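Local coordinates for protein putative rhamnosidase (Streptomyces avermitilis, PDB 3W5M) that hydrolyses terminal non-reducing alpha-L-rhamnose residues from alpha-L-rhamnosides, including citrus flavonoids and gum arabic, and binds L-rhamnose through a calcium-dependent carbohydrate-binding module, at residues Y439-E444 against D549-K554; R514-A519 against Q556-Y561; T521-R526 against V573-F578. All blocks are in the same frame, centred on the assembly; numbering follows the deposited sequence.

Contact 1 (Y439-E444 against D549-K554); sequences YDARKE and DTYTLK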
loop_
_atom_site.group_PDB
_atom_site.type_symbol
_atom_site.label_atom_id
_atom_site.label_comp_id
_atom_site.label_asym_id
_atom_site.label_seq_id
_atom_site.Cartn_x
_atom_site.Cartn_y
_atom_site.Cartn_z
ATOM N N TYR A 439 6.370 14.917 17.035
ATOM C CA TYR A 439 7.794 15.149 17.026
ATOM C C TYR A 439 8.039 16.408 17.853
ATOM O O TYR A 439 7.395 17.426 17.604
ATOM C CB TYR A 439 8.254 15.435 15.592
ATOM C CG TYR A 439 9.758 15.576 15.356
ATOM C CD1 TYR A 439 10.443 16.752 15.695
ATOM C CD2 TYR A 439 10.500 14.526 14.750
ATOM C CE1 TYR A 439 11.795 16.889 15.446
ATOM C CE2 TYR A 439 11.862 14.659 14.494
ATOM C CZ TYR A 439 12.503 15.851 14.858
ATOM O OH TYR A 439 13.855 16.007 14.663
ATOM N N ASP A 440 8.952 16.330 18.810
ATOM C CA ASP A 440 9.326 17.494 19.634
ATOM C C ASP A 440 10.801 17.833 19.358
ATOM O O ASP A 440 11.721 17.102 19.750
ATOM C CB ASP A 440 9.020 17.174 21.101
ATOM C CG ASP A 440 9.248 18.373 22.064
ATOM O OD1 ASP A 440 9.824 19.406 21.651
ATOM O OD2 ASP A 440 8.850 18.230 23.241
ATOM N N ALA A 441 11.039 18.939 18.651
ATOM C CA ALA A 441 12.391 19.281 18.180
ATOM C C ALA A 441 13.308 19.640 19.341
ATOM O O ALA A 441 14.533 19.625 19.203
ATOM C CB ALA A 441 12.351 20.412 17.130
ATOM N N ARG A 442 12.711 19.922 20.487
ATOM C CA ARG A 442 13.508 20.210 21.685
ATOM C C ARG A 442 14.214 18.978 22.199
ATOM O O ARG A 442 15.214 19.082 22.912
ATOM C CB ARG A 442 12.634 20.775 22.763
ATOM C CG ARG A 442 12.158 22.192 22.410
ATOM C CD ARG A 442 11.112 22.658 23.387
ATOM N NE ARG A 442 10.073 21.661 23.532
ATOM C CZ ARG A 442 9.059 21.768 24.364
ATOM N NH1 ARG A 442 8.947 22.837 25.135
ATOM N NH2 ARG A 442 8.155 20.809 24.433
ATOM N N LYS A 443 13.694 17.817 21.811
ATOM C CA LYS A 443 14.233 16.550 22.264
ATOM C C LYS A 443 15.257 15.982 21.282
ATOM O O LYS A 443 15.681 14.827 21.433
ATOM C CB LYS A 443 13.102 15.560 22.519
ATOM C CG LYS A 443 12.248 15.897 23.727
ATOM C CD LYS A 443 11.081 14.931 23.866
ATOM C CE LYS A 443 10.331 15.180 25.178
ATOM N NZ LYS A 443 9.007 14.472 25.332
ATOM N N GLU A 444 15.649 16.771 20.286
ATOM C CA GLU A 444 16.720 16.385 19.378
ATOM C C GLU A 444 18.043 16.191 20.138
ATOM O O GLU A 444 18.311 16.874 21.126
ATOM C CB GLU A 444 16.888 17.399 18.249
ATOM C CG GLU A 444 15.857 17.200 17.139
ATOM C CD GLU A 444 15.827 18.323 16.115
ATOM O OE1 GLU A 444 16.692 19.237 16.193
ATOM O OE2 GLU A 444 14.937 18.283 15.230
ATOM N N ASP A 549 -0.297 14.940 12.375
ATOM C CA ASP A 549 1.123 15.064 12.746
ATOM C C ASP A 549 1.295 16.344 13.553
ATOM O O ASP A 549 0.688 17.378 13.227
ATOM C CB ASP A 549 2.004 15.052 11.489
ATOM C CG ASP A 549 1.753 13.811 10.603
ATOM O OD1 ASP A 549 1.455 12.726 11.162
ATOM O OD2 ASP A 549 1.860 13.894 9.358
ATOM N N THR A 550 2.112 16.268 14.604
ATOM C CA THR A 550 2.232 17.343 15.569
ATOM C C THR A 550 3.714 17.653 15.651
ATOM O O THR A 550 4.537 16.734 15.748
ATOM C CB THR A 550 1.688 16.883 16.942
ATOM O OG1 THR A 550 0.341 16.395 16.800
ATOM C CG2 THR A 550 1.708 18.014 17.980
ATOM N N TYR A 551 4.075 18.939 15.583
ATOM C CA TYR A 551 5.472 19.324 15.636
ATOM C C TYR A 551 5.659 20.449 16.642
ATOM O O TYR A 551 4.988 21.452 16.548
ATOM C CB TYR A 551 5.944 19.833 14.267
ATOM C CG TYR A 551 7.381 20.327 14.239
ATOM C CD1 TYR A 551 8.457 19.426 14.288
ATOM C CD2 TYR A 551 7.671 21.693 14.165
ATOM C CE1 TYR A 551 9.771 19.869 14.267
ATOM C CE2 TYR A 551 8.997 22.152 14.129
ATOM C CZ TYR A 551 10.041 21.240 14.174
ATOM O OH TYR A 551 11.353 21.661 14.161
ATOM N N THR A 552 6.587 20.270 17.580
ATOM C CA THR A 552 6.882 21.295 18.585
ATOM C C THR A 552 8.235 21.908 18.239
ATOM O O THR A 552 9.208 21.203 18.069
ATOM C CB THR A 552 6.890 20.704 20.008
ATOM O OG1 THR A 552 5.606 20.167 20.284
ATOM C CG2 THR A 552 7.180 21.795 21.055
ATOM N N LEU A 553 8.282 23.231 18.126
ATOM C CA LEU A 553 9.474 23.938 17.644
ATOM C C LEU A 553 10.622 23.984 18.646
ATOM O O LEU A 553 10.385 23.999 19.855
ATOM C CB LEU A 553 9.094 25.373 17.286
ATOM C CG LEU A 553 8.503 25.597 15.890
ATOM C CD1 LEU A 553 7.126 24.956 15.748
ATOM C CD2 LEU A 553 8.405 27.102 15.604
ATOM N N LYS A 554 11.848 24.009 18.120
ATOM C CA LYS A 554 13.053 24.230 18.954
ATOM C C LYS A 554 13.500 25.713 18.973
ATOM O O LYS A 554 14.445 26.061 19.674
ATOM C CB LYS A 554 14.203 23.302 18.556
ATOM C CG LYS A 554 14.767 23.540 17.159
ATOM C CD LYS A 554 15.833 22.534 16.771
ATOM C CE LYS A 554 16.001 22.513 15.267
ATOM N NZ LYS A 554 17.133 21.632 14.892
HETATM O O HOH W 1 5.300 17.660 19.513
HETATM O O HOH W 2 13.605 20.175 13.554
#

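Contact 2 (R514-A519 against Q556-Y561); sequences RVSGDA and QGEETY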
loop_
_atom_site.group_PDB
_atom_site.type_symbol
_atom_site.label_atom_id
_atom_site.label_comp_id
_atom_site.label_asym_id
_atom_site.label_seq_id
_atom_site.Cartn_x
_atom_site.Cartn_y
_atom_site.Cartn_z
ATOM N N ARG A 514 7.598 23.890 6.817
ATOM C CA ARG A 514 8.596 24.915 7.157
ATOM C C ARG A 514 7.929 25.921 8.086
ATOM O O ARG A 514 6.818 26.389 7.818
ATOM C CB ARG A 514 9.153 25.661 5.936
ATOM C CG ARG A 514 9.692 24.823 4.787
ATOM C CD ARG A 514 10.866 23.923 5.167
ATOM N NE ARG A 514 12.025 24.658 5.690
ATOM C CZ ARG A 514 12.970 25.223 4.944
ATOM N NH1 ARG A 514 12.907 25.158 3.619
ATOM N NH2 ARG A 514 13.981 25.857 5.535
ATOM N N VAL A 515 8.577 26.219 9.201
ATOM C CA VAL A 515 7.988 27.100 10.206
ATOM C C VAL A 515 9.087 27.786 11.025
ATOM O O VAL A 515 10.114 27.188 11.338
ATOM C CB VAL A 515 6.997 26.334 11.122
ATOM C CG1 VAL A 515 7.693 25.171 11.848
ATOM C CG2 VAL A 515 6.304 27.262 12.110
ATOM N N SER A 516 8.873 29.061 11.342
ATOM C CA SER A 516 9.783 29.795 12.226
ATOM C C SER A 516 8.974 30.291 13.382
ATOM O O SER A 516 7.863 30.788 13.199
ATOM C CB SER A 516 10.408 31.002 11.536
ATOM O OG SER A 516 11.007 30.642 10.312
ATOM N N GLY A 517 9.517 30.182 14.584
ATOM C CA GLY A 517 8.756 30.604 15.753
ATOM C C GLY A 517 9.457 30.254 17.045
ATOM O O GLY A 517 10.568 29.686 17.047
ATOM N N ASP A 518 8.795 30.564 18.146
ATOM C CA ASP A 518 9.381 30.339 19.458
ATOM C C ASP A 518 9.490 28.861 19.791
ATOM O O ASP A 518 8.585 28.076 19.432
ATOM C CB ASP A 518 8.575 31.088 20.509
ATOM C CG ASP A 518 8.722 32.619 20.367
ATOM O OD1 ASP A 518 9.679 33.054 19.678
ATOM O OD2 ASP A 518 7.884 33.365 20.914
ATOM N N ALA A 519 10.601 28.482 20.439
ATOM C CA ALA A 519 10.754 27.129 21.020
ATOM C C ALA A 519 9.526 26.788 21.883
ATOM O O ALA A 519 9.090 27.617 22.653
ATOM C CB ALA A 519 12.041 27.049 21.850
ATOM N N GLN A 556 14.652 27.692 16.258
ATOM C CA GLN A 556 15.937 27.759 15.602
ATOM C C GLN A 556 15.783 28.036 14.115
ATOM O O GLN A 556 15.908 27.119 13.304
ATOM C CB GLN A 556 16.671 26.436 15.812
ATOM C CG GLN A 556 18.171 26.526 15.795
ATOM C CD GLN A 556 18.737 26.634 17.190
ATOM O OE1 GLN A 556 18.849 25.635 17.900
ATOM N NE2 GLN A 556 19.103 27.853 17.591
ATOM N N GLY A 557 15.508 29.296 13.762
ATOM C CA GLY A 557 15.461 29.720 12.356
ATOM C C GLY A 557 14.291 29.127 11.589
ATOM O O GLY A 557 13.241 28.953 12.151
ATOM N N GLU A 558 14.470 28.846 10.298
ATOM C CA GLU A 558 13.384 28.285 9.488
ATOM C C GLU A 558 13.402 26.754 9.610
ATOM O O GLU A 558 14.016 26.054 8.781
ATOM C CB GLU A 558 13.481 28.727 8.024
ATOM C CG GLU A 558 12.224 28.474 7.203
ATOM C CD GLU A 558 12.303 29.060 5.802
ATOM O OE1 GLU A 558 12.669 30.251 5.648
ATOM O OE2 GLU A 558 11.985 28.325 4.841
ATOM N N GLU A 559 12.710 26.251 10.634
ATOM C CA GLU A 559 12.679 24.818 10.938
ATOM C C GLU A 559 12.034 23.988 9.833
ATOM O O GLU A 559 11.185 24.488 9.106
ATOM C CB GLU A 559 12.004 24.584 12.277
ATOM C CG GLU A 559 12.821 25.190 13.410
ATOM C CD GLU A 559 12.186 25.046 14.780
ATOM O OE1 GLU A 559 11.674 23.945 15.116
ATOM O OE2 GLU A 559 12.205 26.029 15.548
ATOM N N THR A 560 12.473 22.736 9.687
ATOM C CA THR A 560 11.934 21.853 8.643
ATOM C C THR A 560 11.487 20.602 9.339
ATOM O O THR A 560 12.299 20.004 10.031
ATOM C CB THR A 560 12.997 21.453 7.605
ATOM O OG1 THR A 560 13.461 22.621 6.919
ATOM C CG2 THR A 560 12.421 20.460 6.578
ATOM N N TYR A 561 10.216 20.221 9.181
ATOM C CA TYR A 561 9.741 18.960 9.770
ATOM C C TYR A 561 9.229 18.048 8.657
ATOM O O TYR A 561 8.380 18.466 7.849
ATOM C CB TYR A 561 8.651 19.205 10.821
ATOM C CG TYR A 561 8.002 17.903 11.276
ATOM C CD1 TYR A 561 8.771 16.869 11.853
ATOM C CD2 TYR A 561 6.641 17.695 11.094
ATOM C CE1 TYR A 561 8.176 15.667 12.229
ATOM C CE2 TYR A 561 6.035 16.497 11.475
ATOM C CZ TYR A 561 6.807 15.499 12.043
ATOM O OH TYR A 561 6.182 14.304 12.427
HETATM O O HOH W 3 12.092 28.713 14.574
#

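Contact 3 (T521-R526 against V573-F578); sequences TTVRLR and VEVTGF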
loop_
_atom_site.group_PDB
_atom_site.type_symbol
_atom_site.label_atom_id
_atom_site.label_comp_id
_atom_site.label_asym_id
_atom_site.label_seq_id
_atom_site.Cartn_x
_atom_site.Cartn_y
_atom_site.Cartn_z
ATOM N N THR A 521 6.457 26.168 20.663
ATOM C CA THR A 521 5.217 26.356 19.870
ATOM C C THR A 521 4.849 24.996 19.264
ATOM O O THR A 521 5.696 24.357 18.679
ATOM C CB THR A 521 5.411 27.392 18.751
ATOM O OG1 THR A 521 5.987 28.591 19.306
ATOM C CG2 THR A 521 4.081 27.732 18.086
ATOM N N THR A 522 3.606 24.573 19.433
ATOM C CA THR A 522 3.112 23.327 18.792
ATOM C C THR A 522 2.189 23.509 17.576
ATOM O O THR A 522 1.101 24.069 17.692
ATOM C CB THR A 522 2.454 22.427 19.841
ATOM O OG1 THR A 522 3.424 22.149 20.859
ATOM C CG2 THR A 522 1.956 21.084 19.220
ATOM N N VAL A 523 2.627 22.995 16.421
ATOM C CA VAL A 523 1.825 23.055 15.194
ATOM C C VAL A 523 1.202 21.689 14.980
ATOM O O VAL A 523 1.885 20.685 15.082
ATOM C CB VAL A 523 2.665 23.411 13.964
ATOM C CG1 VAL A 523 1.776 23.560 12.729
ATOM C CG2 VAL A 523 3.417 24.705 14.213
ATOM N N ARG A 524 -0.083 21.696 14.679
ATOM C CA ARG A 524 -0.814 20.474 14.376
ATOM C C ARG A 524 -1.235 20.456 12.909
ATOM O O ARG A 524 -1.671 21.462 12.361
ATOM C CB ARG A 524 -2.025 20.340 15.286
ATOM C CG ARG A 524 -1.663 19.808 16.650
ATOM C CD ARG A 524 -2.834 19.827 17.610
ATOM N NE ARG A 524 -2.310 19.894 18.970
ATOM C CZ ARG A 524 -1.853 21.012 19.527
ATOM N NH1 ARG A 524 -1.880 22.154 18.844
ATOM N NH2 ARG A 524 -1.385 20.990 20.765
ATOM N N LEU A 525 -1.086 19.296 12.265
ATOM C CA LEU A 525 -1.410 19.146 10.845
ATOM C C LEU A 525 -2.377 18.006 10.741
ATOM O O LEU A 525 -1.993 16.869 10.981
ATOM C CB LEU A 525 -0.172 18.770 10.020
ATOM C CG LEU A 525 1.065 19.659 10.217
ATOM C CD1 LEU A 525 2.265 19.098 9.466
ATOM C CD2 LEU A 525 0.751 21.085 9.781
ATOM N N ARG A 526 -3.603 18.306 10.355
ATOM C CA ARG A 526 -4.595 17.271 10.055
ATOM C C ARG A 526 -4.737 17.128 8.540
ATOM O O ARG A 526 -4.509 18.073 7.785
ATOM C CB ARG A 526 -5.936 17.563 10.717
ATOM C CG ARG A 526 -5.900 17.458 12.242
ATOM C CD ARG A 526 -7.273 17.276 12.866
ATOM N NE ARG A 526 -8.200 18.348 12.494
ATOM C CZ ARG A 526 -9.492 18.174 12.223
ATOM N NH1 ARG A 526 -10.042 16.965 12.296
ATOM N NH2 ARG A 526 -10.234 19.218 11.870
ATOM N N VAL A 573 -4.549 19.987 3.806
ATOM C CA VAL A 573 -3.876 19.990 5.108
ATOM C C VAL A 573 -4.405 21.165 5.936
ATOM O O VAL A 573 -4.310 22.319 5.501
ATOM C CB VAL A 573 -2.355 20.096 4.950
ATOM C CG1 VAL A 573 -1.665 19.976 6.316
ATOM C CG2 VAL A 573 -1.861 19.013 4.001
ATOM N N GLU A 574 -4.950 20.854 7.108
ATOM C CA GLU A 574 -5.367 21.847 8.101
ATOM C C GLU A 574 -4.248 22.102 9.108
ATOM O O GLU A 574 -3.746 21.181 9.743
ATOM C CB GLU A 574 -6.576 21.351 8.849
ATOM C CG GLU A 574 -7.076 22.302 9.929
ATOM C CD GLU A 574 -7.905 21.581 10.987
ATOM O OE1 GLU A 574 -7.336 20.977 11.951
ATOM O OE2 GLU A 574 -9.141 21.637 10.877
ATOM N N VAL A 575 -3.888 23.361 9.254
ATOM C CA VAL A 575 -2.719 23.768 10.043
ATOM C C VAL A 575 -3.284 24.614 11.187
ATOM O O VAL A 575 -3.952 25.625 10.926
ATOM C CB VAL A 575 -1.756 24.607 9.174
ATOM C CG1 VAL A 575 -0.523 25.038 9.957
ATOM C CG2 VAL A 575 -1.334 23.823 7.938
ATOM N N THR A 576 -3.088 24.167 12.436
ATOM C CA THR A 576 -3.424 24.970 13.615
ATOM C C THR A 576 -2.171 25.180 14.484
ATOM O O THR A 576 -1.246 24.368 14.458
ATOM C CB THR A 576 -4.541 24.339 14.438
ATOM O OG1 THR A 576 -4.129 23.052 14.871
ATOM C CG2 THR A 576 -5.831 24.191 13.601
ATOM N N GLY A 577 -2.125 26.275 15.239
ATOM C CA GLY A 577 -0.948 26.580 16.065
ATOM C C GLY A 577 0.237 27.200 15.364
ATOM O O GLY A 577 1.288 27.404 16.002
ATOM N N PHE A 578 0.094 27.502 14.068
ATOM C CA PHE A 578 1.153 28.124 13.290
ATOM C C PHE A 578 1.421 29.521 13.868
ATOM O O PHE A 578 0.476 30.235 14.220
ATOM C CB PHE A 578 0.757 28.213 11.812
ATOM C CG PHE A 578 1.915 28.373 10.872
ATOM C CD1 PHE A 578 2.564 27.248 10.342
ATOM C CD2 PHE A 578 2.373 29.645 10.506
ATOM C CE1 PHE A 578 3.629 27.388 9.478
ATOM C CE2 PHE A 578 3.445 29.780 9.641
ATOM C CZ PHE A 578 4.078 28.657 9.123
#

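Contact 1 (Y439-E444 against D549-K554)
Y439 meets the neighbouring strand with both its backbone and its ring. Its N-H bonds to T550 O, and its carbonyl O takes the N-H of T552. The ring runs beside that of Y551, both side chains pointing the same way, with Y439 CD1 at the edge of the Y551 ring, 3.5 Å from CE1. The planes are 28° apart, and the rings are slid so far that they hardly overlap. Y439 OH donates to OE2 of E444, 2.6 Å away, on the anti side of that oxygen.

Here the backbones pair in parallel, Y439 with Y551 and D440 with T552, the one parallel join in a mostly antiparallel sheet of the concanavalin-like beta-sandwich. On the opposite face of the sheet from the tyrosines, T552 sets CG2 3.4 Å above the guanidinium plane of R442, toward its rim. That plane is fixed by D440, whose carboxylate R442 grips side-on through NE and NH2. D440 OD1 also accepts from R442 N in an Asx turn. T552 OG1 bonds to T522 and shares a water with Y439 O.

K554, two residues after T552, holds CG between backbone N and carbonyl carbon (chi1 65°), and its CB packs 3.7 Å from A441 CB. The extended chain then crosses E444 at about a right angle, and NZ reaches the syn lone pair of OE1 at 2.8 Å, a salt bridge. With lysine on one oxygen and tyrosine on the other, the E444 carboxylate is probably kept ionised; a second water ties its OE2 to Y551 OH, itself bonded to E559.

Contact 2 (R514-A519 against Q556-Y561)
R514 folds its guanidinium between E558 and T560. E558 OE2 lies 3.2 Å above the plane, over the centre of the group. This is a salt bridge of charges alone, since no N-H points at the oxygen. T560 OG1 is on the opposite face, 2.8 Å from R514 NE, but the angle is too poor for a hydrogen bond. The one cross-segment hydrogen bond of the guanidinium lies in its plane: R514 NH2 donates to the backbone O of E558 over 3.3 Å in an almost straight line (177°), arriving from above the carbonyl plane. The side chains of R514 and E558 cross at about a right angle, the carboxylate plane turned 41° from the guanidinium. Between the backbones, V515 N bonds to E559 O, and the return bond from E559 N to V515 O is weak.

Bends at chi2 and chi3 of the arginine bring CD and NE round toward T560. E558 is presented by an inverse gamma turn, in which E559 N makes a weak bond to G557 O. Beside this turn S516 OG, also weakly, bonds to G557 O at 3.4 Å.

Further out, the carboxylate of E559 accepts from several groups: OE2 from Q556 N (3.0 Å), OE1 from Y551 and K554. A water lies between G517 and the 556-559 turn, accepting from G517 N, with G557 O and E559 OE2 both close enough to compete for its protons. V515, on the same sheet face as E559, packs against L553.

V515 and E559 form a hydrogen-bonded antiparallel pair and R514 and T560 the adjoining non-hydrogen-bonded one, a short antiparallel pairing by which strand 559-561 edges a sheet of the concanavalin-like, jelly-roll-type domain.

Contact 3 (T521-R526 against V573-F578)
R526 and E574 lie side by side and point the same way, guanidinium against carboxylate, with the two planes 48° apart. The grip is side-on and double: R526 NE donates to OE1 of E574 at 2.8 Å, and R526 NH2 to OE2 at the same distance. OE1 sits in the guanidinium plane, yet the NE-H meets it from above the carboxylate plane; NH2 comes to OE2 on its syn side. A bend at chi3 of R526 (-56°) places NE for this approach.

On the other face of the sheet the pairing is apolar. L525 lies alongside V575, CD2 3.9 Å from V575 CG2, and V523 crosses V575 at a slant with CG1 3.9 Å from V575 CG1. V523 CG1 also stands at the edge of the F578 ring. Between the two faces the antiparallel backbones pair R524 with T576 and R526 with E574, each through two hydrogen bonds. G577, with positive phi, follows the strand; its CA is 3.6 Å from T522 O. Strand 498-503 lines the far side of strand 572-576.

One face is thus apolar, while the other holds the ion pair, in which a buried carboxylate has both oxygens bonded by one arginine, a pairing that would favour the charged form of E574.

How the contacts relate
All three contacts belong to one sheet, their centres 10 to 13 Å apart, and their segments alternate along the chain. Contacts 1 and 3 share a seam in which strand 548-552 pairs with strand 522-528: D549 O to L525 N and Y551 O to V523 N are each 2.8 Å. Contact 2 reaches contact 1 largely through side chains, E559 OE1 lying 3.0 Å from K554 N and Y439 CB 3.4 Å from Y561 CE1. It meets contact 3 through F578, whose CE1 is 3.8 Å from V515 CG2. The probable proton donor E636 and acceptor E895 lie elsewhere, as does the calcium site at D179, so the three contacts join strands of one sheet, away from the sugar and calcium sites.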